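Local structure of fructokinase (Vibrio cholerae serotype O1, 5EYN) at residues W22-D30 with K41-A51. The protein catalyses the ATP-dependent phosphorylation of fructose, as a sugar kinase of the PfkB family within the ribokinase clan. Residues are numbered along the deposited sequence; the frame is centred on the assembly and turned at random.
Sequences WLTGDAVVD and KCPGGAPANVA. With FRU (beta-D-fructofuranose), chain B.
Asp30 and Gly45 meet at one hydroxyl of the bound beta-D-fructofuranose: O4 gives its proton to Asp30 OD2 (2.6 Å) and accepts the N-H of Gly45 in an almost straight bond (172°). Asn49 ND2, also bonded to Asp266 OD2, adds a longer bond to O4. The other carboxylate oxygen, Asp30 OD1, takes O3 at 2.6 Å, so the acid spans two neighbouring hydroxyls. On the C1 hydroxymethyl arm, O1 donates to Asp26 OD1 at 2.6 Å and receives the N-H of Ala46; Arg176 and Asp266 also hydrogen-bond to the fructose. Gly45 N-caps helix 46-56, whose first turn faces the sugar with the N-H groups of Gly45 and Ala46 not spent on helix bonds. Val28 and Asp30 stand on the sugar-facing side of the hairpin of strands 28-33 and 38-44, part of the small lid sheet of ribokinase-like kinases; its second strand leads through a turn at Gly45 into the helix. They pair antiparallel with Gly44 and Cys42 through four backbone bonds, and a water donating to Asp30 OD2 and Pro43 O braces the acid. With CG wedged between backbone N and carbonyl carbon (chi1 58°), Asp26 sets OD2 3.3 Å from Pro47 CD, the two side chains crossing nearly at right angles. Val28 CG2 lies over the Gly44-Gly45 peptide, 3.3 Å from the Gly45 N that binds O4. Further in, helix 46-56 packs on strand 21-24 of the large sheet: Pro47 CB rests on Thr24 O, while Leu23 forks, CD1 on Val50 CG1 and CD2 on Ala51 CB, both at 3.6 Å.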
ATOM      1  N   TRP A  22      15.720  22.959  -3.190  1.00  8.74           N
ATOM      2  CA  TRP A  22      14.812  22.310  -2.254  1.00  9.11           C
ATOM      3  C   TRP A  22      13.730  21.595  -3.031  1.00  8.94           C
ATOM      4  O   TRP A  22      13.152  22.157  -3.957  1.00  9.18           O
ATOM      5  CB  TRP A  22      14.140  23.355  -1.356  1.00  9.14           C
ATOM      6  CG  TRP A  22      15.013  23.962  -0.303  1.00 10.50           C
ATOM      7  CD1 TRP A  22      15.597  25.197  -0.340  1.00 10.97           C
ATOM      8  CD2 TRP A  22      15.393  23.379   0.953  1.00 10.89           C
ATOM      9  NE1 TRP A  22      16.303  25.414   0.803  1.00 12.35           N
ATOM     10  CE2 TRP A  22      16.203  24.318   1.615  1.00 12.26           C
ATOM     11  CE3 TRP A  22      15.137  22.153   1.575  1.00 11.13           C
ATOM     12  CZ2 TRP A  22      16.752  24.073   2.870  1.00 13.15           C
ATOM     13  CZ3 TRP A  22      15.683  21.913   2.814  1.00 12.59           C
ATOM     14  CH2 TRP A  22      16.476  22.864   3.449  1.00 13.60           C
ATOM     15  N   LEU A  23      13.459  20.364  -2.625  1.00  8.88           N
ATOM     16  CA  LEU A  23      12.387  19.547  -3.161  1.00  8.52           C
ATOM     17  C   LEU A  23      11.431  19.255  -2.013  1.00  8.20           C
ATOM     18  O   LEU A  23      11.857  18.988  -0.899  1.00  9.60           O
ATOM     19  CB  LEU A  23      12.942  18.230  -3.737  1.00 10.65           C
ATOM     20  CG  LEU A  23      13.881  18.252  -4.950  1.00 14.24           C
ATOM     21  CD1 LEU A  23      13.362  19.109  -6.062  1.00 15.97           C
ATOM     22  CD2 LEU A  23      15.277  18.722  -4.542  1.00 13.91           C
ATOM     23  N   THR A  24      10.142  19.296  -2.291  1.00  7.77           N
ATOM     24  CA  THR A  24       9.163  18.934  -1.291  1.00  7.24           C
ATOM     25  C   THR A  24       8.030  18.161  -1.931  1.00  7.28           C
ATOM     26  O   THR A  24       7.749  18.333  -3.114  1.00  8.07           O
ATOM     27  CB  THR A  24       8.613  20.184  -0.566  1.00  8.67           C
ATOM     28  OG1 THR A  24       7.708  19.799   0.460  1.00  9.08           O
ATOM     29  CG2 THR A  24       7.880  21.133  -1.514  1.00  9.77           C
ATOM     30  N   GLY A  25       7.404  17.283  -1.153  1.00  7.20           N
ATOM     31  CA  GLY A  25       6.262  16.533  -1.633  1.00  6.75           C
ATOM     32  C   GLY A  25       6.341  15.094  -1.205  1.00  7.10           C
ATOM     33  O   GLY A  25       6.682  14.800  -0.060  1.00  7.28           O
ATOM     34  N   ASP A  26       6.033  14.204  -2.136  1.00  6.42           N
ATOM     35  CA  ASP A  26       5.870  12.785  -1.843  1.00  6.90           C
ATOM     36  C   ASP A  26       7.061  11.948  -2.242  1.00  6.96           C
ATOM     37  O   ASP A  26       7.395  11.870  -3.409  1.00  7.71           O
ATOM     38  CB  ASP A  26       4.611  12.232  -2.519  1.00  6.79           C
ATOM     39  CG  ASP A  26       4.593  12.396  -4.039  1.00  6.95           C
ATOM     40  OD1 ASP A  26       4.185  11.409  -4.728  1.00  7.41           O
ATOM     41  OD2 ASP A  26       4.921  13.493  -4.560  1.00  6.34           O
ATOM     42  N   ALA A  27       7.680  11.347  -1.239  1.00  7.21           N
ATOM     43  CA  ALA A  27       8.581  10.225  -1.433  1.00  7.48           C
ATOM     44  C   ALA A  27       7.728   8.962  -1.349  1.00  7.83           C
ATOM     45  O   ALA A  27       6.929   8.809  -0.431  1.00  9.70           O
ATOM     46  CB  ALA A  27       9.671  10.231  -0.375  1.00  8.66           C
ATOM     47  N   VAL A  28       7.858   8.072  -2.325  1.00  7.67           N
ATOM     48  CA  VAL A  28       6.963   6.940  -2.424  1.00  9.36           C
ATOM     49  C   VAL A  28       7.722   5.689  -2.772  1.00  8.47           C
ATOM     50  O   VAL A  28       8.798   5.752  -3.356  1.00  9.35           O
ATOM     51  CB  VAL A  28       5.889   7.142  -3.494  1.00 11.58           C
ATOM     52  CG1 VAL A  28       5.363   8.583  -3.527  1.00 11.04           C
ATOM     53  CG2 VAL A  28       6.342   6.717  -4.842  1.00 14.99           C
ATOM     54  N   VAL A  29       7.148   4.554  -2.410  1.00  8.04           N
ATOM     55  CA  VAL A  29       7.630   3.286  -2.933  1.00  8.04           C
ATOM     56  C   VAL A  29       6.785   2.898  -4.132  1.00  7.78           C
ATOM     57  O   VAL A  29       5.564   2.728  -4.025  1.00  8.51           O
ATOM     58  CB  VAL A  29       7.652   2.170  -1.858  1.00  9.43           C
ATOM     59  CG1 VAL A  29       7.888   0.815  -2.490  1.00  9.89           C
ATOM     60  CG2 VAL A  29       8.723   2.465  -0.816  1.00 11.66           C
ATOM     61  N   ASP A  30       7.454   2.798  -5.281  1.00  7.94           N
ATOM     62  CA  ASP A  30       6.847   2.318  -6.508  1.00  8.48           C
ATOM     63  C   ASP A  30       7.064   0.804  -6.595  1.00  8.71           C
ATOM     64  O   ASP A  30       8.203   0.310  -6.598  1.00  9.39           O
ATOM     65  CB  ASP A  30       7.492   2.967  -7.740  1.00  8.21           C
ATOM     66  CG  ASP A  30       7.136   4.438  -7.923  1.00  7.95           C
ATOM     67  OD1 ASP A  30       6.037   4.868  -7.518  1.00  8.16           O
ATOM     68  OD2 ASP A  30       7.959   5.140  -8.556  1.00  8.39           O
ATOM     69  N   LYS A  41      10.803  -3.426  -5.468  1.00 10.54           N
ATOM     70  CA  LYS A  41      10.576  -2.372  -4.493  1.00 10.89           C
ATOM     71  C   LYS A  41      11.461  -1.200  -4.907  1.00  9.96           C
ATOM     72  O   LYS A  41      12.646  -1.180  -4.613  1.00 11.22           O
ATOM     73  CB  LYS A  41      10.965  -2.847  -3.102  1.00 12.00           C
ATOM     74  CG  LYS A  41      10.738  -1.814  -2.024  1.00 13.76           C
ATOM     75  CD  LYS A  41      11.255  -2.254  -0.673  1.00 17.98           C
ATOM     76  CE  LYS A  41      12.719  -2.003  -0.515  1.00 21.29           C
ATOM     77  NZ  LYS A  41      13.175  -2.583   0.770  1.00 24.00           N
ATOM     78  N   CYS A  42      10.899  -0.231  -5.613  1.00  9.19           N
ATOM     79  CA  CYS A  42      11.691   0.856  -6.192  1.00  9.65           C
ATOM     80  C   CYS A  42      11.418   2.187  -5.473  1.00  9.07           C
ATOM     81  O   CYS A  42      10.255   2.585  -5.260  1.00  9.80           O
ATOM     82  CB  CYS A  42      11.344   1.040  -7.662  1.00 10.40           C
ATOM     83  SG  CYS A  42      11.873  -0.340  -8.672  1.00 11.70           S
ATOM     84  N   PRO A  43      12.476   2.890  -5.087  1.00  8.65           N
ATOM     85  CA  PRO A  43      12.256   4.226  -4.521  1.00  8.48           C
ATOM     86  C   PRO A  43      11.744   5.148  -5.599  1.00  8.07           C
ATOM     87  O   PRO A  43      12.175   5.090  -6.758  1.00  8.39           O
ATOM     88  CB  PRO A  43      13.644   4.633  -4.057  1.00  9.12           C
ATOM     89  CG  PRO A  43      14.595   3.871  -4.970  1.00  9.69           C
ATOM     90  CD  PRO A  43      13.913   2.563  -5.246  1.00  8.90           C
ATOM     91  N   GLY A  44      10.830   6.025  -5.224  1.00  7.91           N
ATOM     92  CA  GLY A  44      10.209   6.904  -6.180  1.00  7.20           C
ATOM     93  C   GLY A  44       9.569   8.085  -5.484  1.00  7.42           C
ATOM     94  O   GLY A  44       9.929   8.457  -4.362  1.00  7.28           O
ATOM     95  N   GLY A  45       8.635   8.688  -6.201  1.00  6.88           N
ATOM     96  CA  GLY A  45       7.980   9.912  -5.762  1.00  6.81           C
ATOM     97  C   GLY A  45       8.635  11.081  -6.480  1.00  6.55           C
ATOM     98  O   GLY A  45       9.816  11.335  -6.304  1.00  7.43           O
ATOM     99  N   ALA A  46       7.866  11.809  -7.283  1.00  6.98           N
ATOM    100  CA  ALA A  46       8.458  12.766  -8.210  1.00  7.19           C
ATOM    101  C   ALA A  46       9.462  13.730  -7.575  1.00  7.29           C
ATOM    102  O   ALA A  46      10.564  13.861  -8.079  1.00  7.53           O
ATOM    103  CB  ALA A  46       7.396  13.529  -8.979  1.00  7.43           C
ATOM    104  N   PRO A  47       9.109  14.416  -6.472  1.00  7.73           N
ATOM    105  CA  PRO A  47      10.126  15.337  -5.943  1.00  8.44           C
ATOM    106  C   PRO A  47      11.366  14.617  -5.393  1.00  8.14           C
ATOM    107  O   PRO A  47      12.470  15.161  -5.446  1.00  8.55           O
ATOM    108  CB  PRO A  47       9.375  16.099  -4.849  1.00  9.49           C
ATOM    109  CG  PRO A  47       8.229  15.270  -4.515  1.00 10.69           C
ATOM    110  CD  PRO A  47       7.836  14.517  -5.740  1.00  8.30           C
ATOM    111  N   ALA A  48      11.196  13.405  -4.879  1.00  7.90           N
ATOM    112  CA  ALA A  48      12.353  12.617  -4.437  1.00  7.59           C
ATOM    113  C   ALA A  48      13.226  12.237  -5.634  1.00  7.62           C
ATOM    114  O   ALA A  48      14.458  12.303  -5.576  1.00  8.38           O
ATOM    115  CB  ALA A  48      11.890  11.381  -3.687  1.00  8.34           C
ATOM    116  N   ASN A  49      12.573  11.868  -6.730  1.00  7.59           N
ATOM    117  CA  ASN A  49      13.267  11.537  -7.967  1.00  7.62           C
ATOM    118  C   ASN A  49      14.076  12.718  -8.443  1.00  7.03           C
ATOM    119  O   ASN A  49      15.240  12.577  -8.836  1.00  8.29           O
ATOM    120  CB  ASN A  49      12.254  11.151  -9.048  1.00  7.66           C
ATOM    121  CG  ASN A  49      11.474   9.895  -8.720  1.00  7.29           C
ATOM    122  OD1 ASN A  49      11.914   9.049  -7.949  1.00  8.21           O
ATOM    123  ND2 ASN A  49      10.315   9.761  -9.340  1.00  7.59           N
ATOM    124  N   VAL A  50      13.479  13.908  -8.430  1.00  7.19           N
ATOM    125  CA  VAL A  50      14.197  15.104  -8.843  1.00  7.32           C
ATOM    126  C   VAL A  50      15.403  15.372  -7.937  1.00  8.31           C
ATOM    127  O   VAL A  50      16.501  15.720  -8.408  1.00  8.24           O
ATOM    128  CB  VAL A  50      13.264  16.327  -8.888  1.00  8.50           C
ATOM    129  CG1 VAL A  50      14.051  17.564  -9.253  1.00  8.29           C
ATOM    130  CG2 VAL A  50      12.143  16.109  -9.909  1.00  8.41           C
ATOM    131  N   ALA A  51      15.193  15.221  -6.635  1.00  7.83           N
ATOM    132  CA  ALA A  51      16.264  15.446  -5.675  1.00  8.06           C
ATOM    133  C   ALA A  51      17.445  14.540  -5.989  1.00  8.75           C
ATOM    134  O   ALA A  51      18.590  14.977  -5.998  1.00  9.45           O
ATOM    135  CB  ALA A  51      15.782  15.199  -4.255  1.00  9.00           C
TER
HETATM  136  C1  FRU B 401       4.009  10.202  -7.817  1.00  6.80           C
HETATM  137  C2  FRU B 401       4.605   9.297  -8.887  1.00  6.46           C
HETATM  138  C3  FRU B 401       5.518   8.183  -8.415  1.00  6.44           C
HETATM  139  C4  FRU B 401       6.590   8.102  -9.451  1.00  6.88           C
HETATM  140  C5  FRU B 401       6.629   9.501  -9.957  1.00  7.15           C
HETATM  141  C6  FRU B 401       6.998   9.624 -11.415  1.00  7.64           C
HETATM  142  O1  FRU B 401       4.993  10.968  -7.196  1.00  7.27           O
HETATM  143  O2  FRU B 401       3.528   8.741  -9.577  1.00  7.36           O
HETATM  144  O3  FRU B 401       4.745   7.033  -8.245  1.00  7.27           O
HETATM  145  O4  FRU B 401       7.833   7.746  -8.947  1.00  7.26           O
HETATM  146  O5  FRU B 401       5.364  10.101  -9.735  1.00  7.26           O
HETATM  147  O6  FRU B 401       6.996  10.966 -11.836  1.00  8.74           O
HETATM  148  O   HOH W   1      10.489   4.202  -8.936  1.00  9.28           O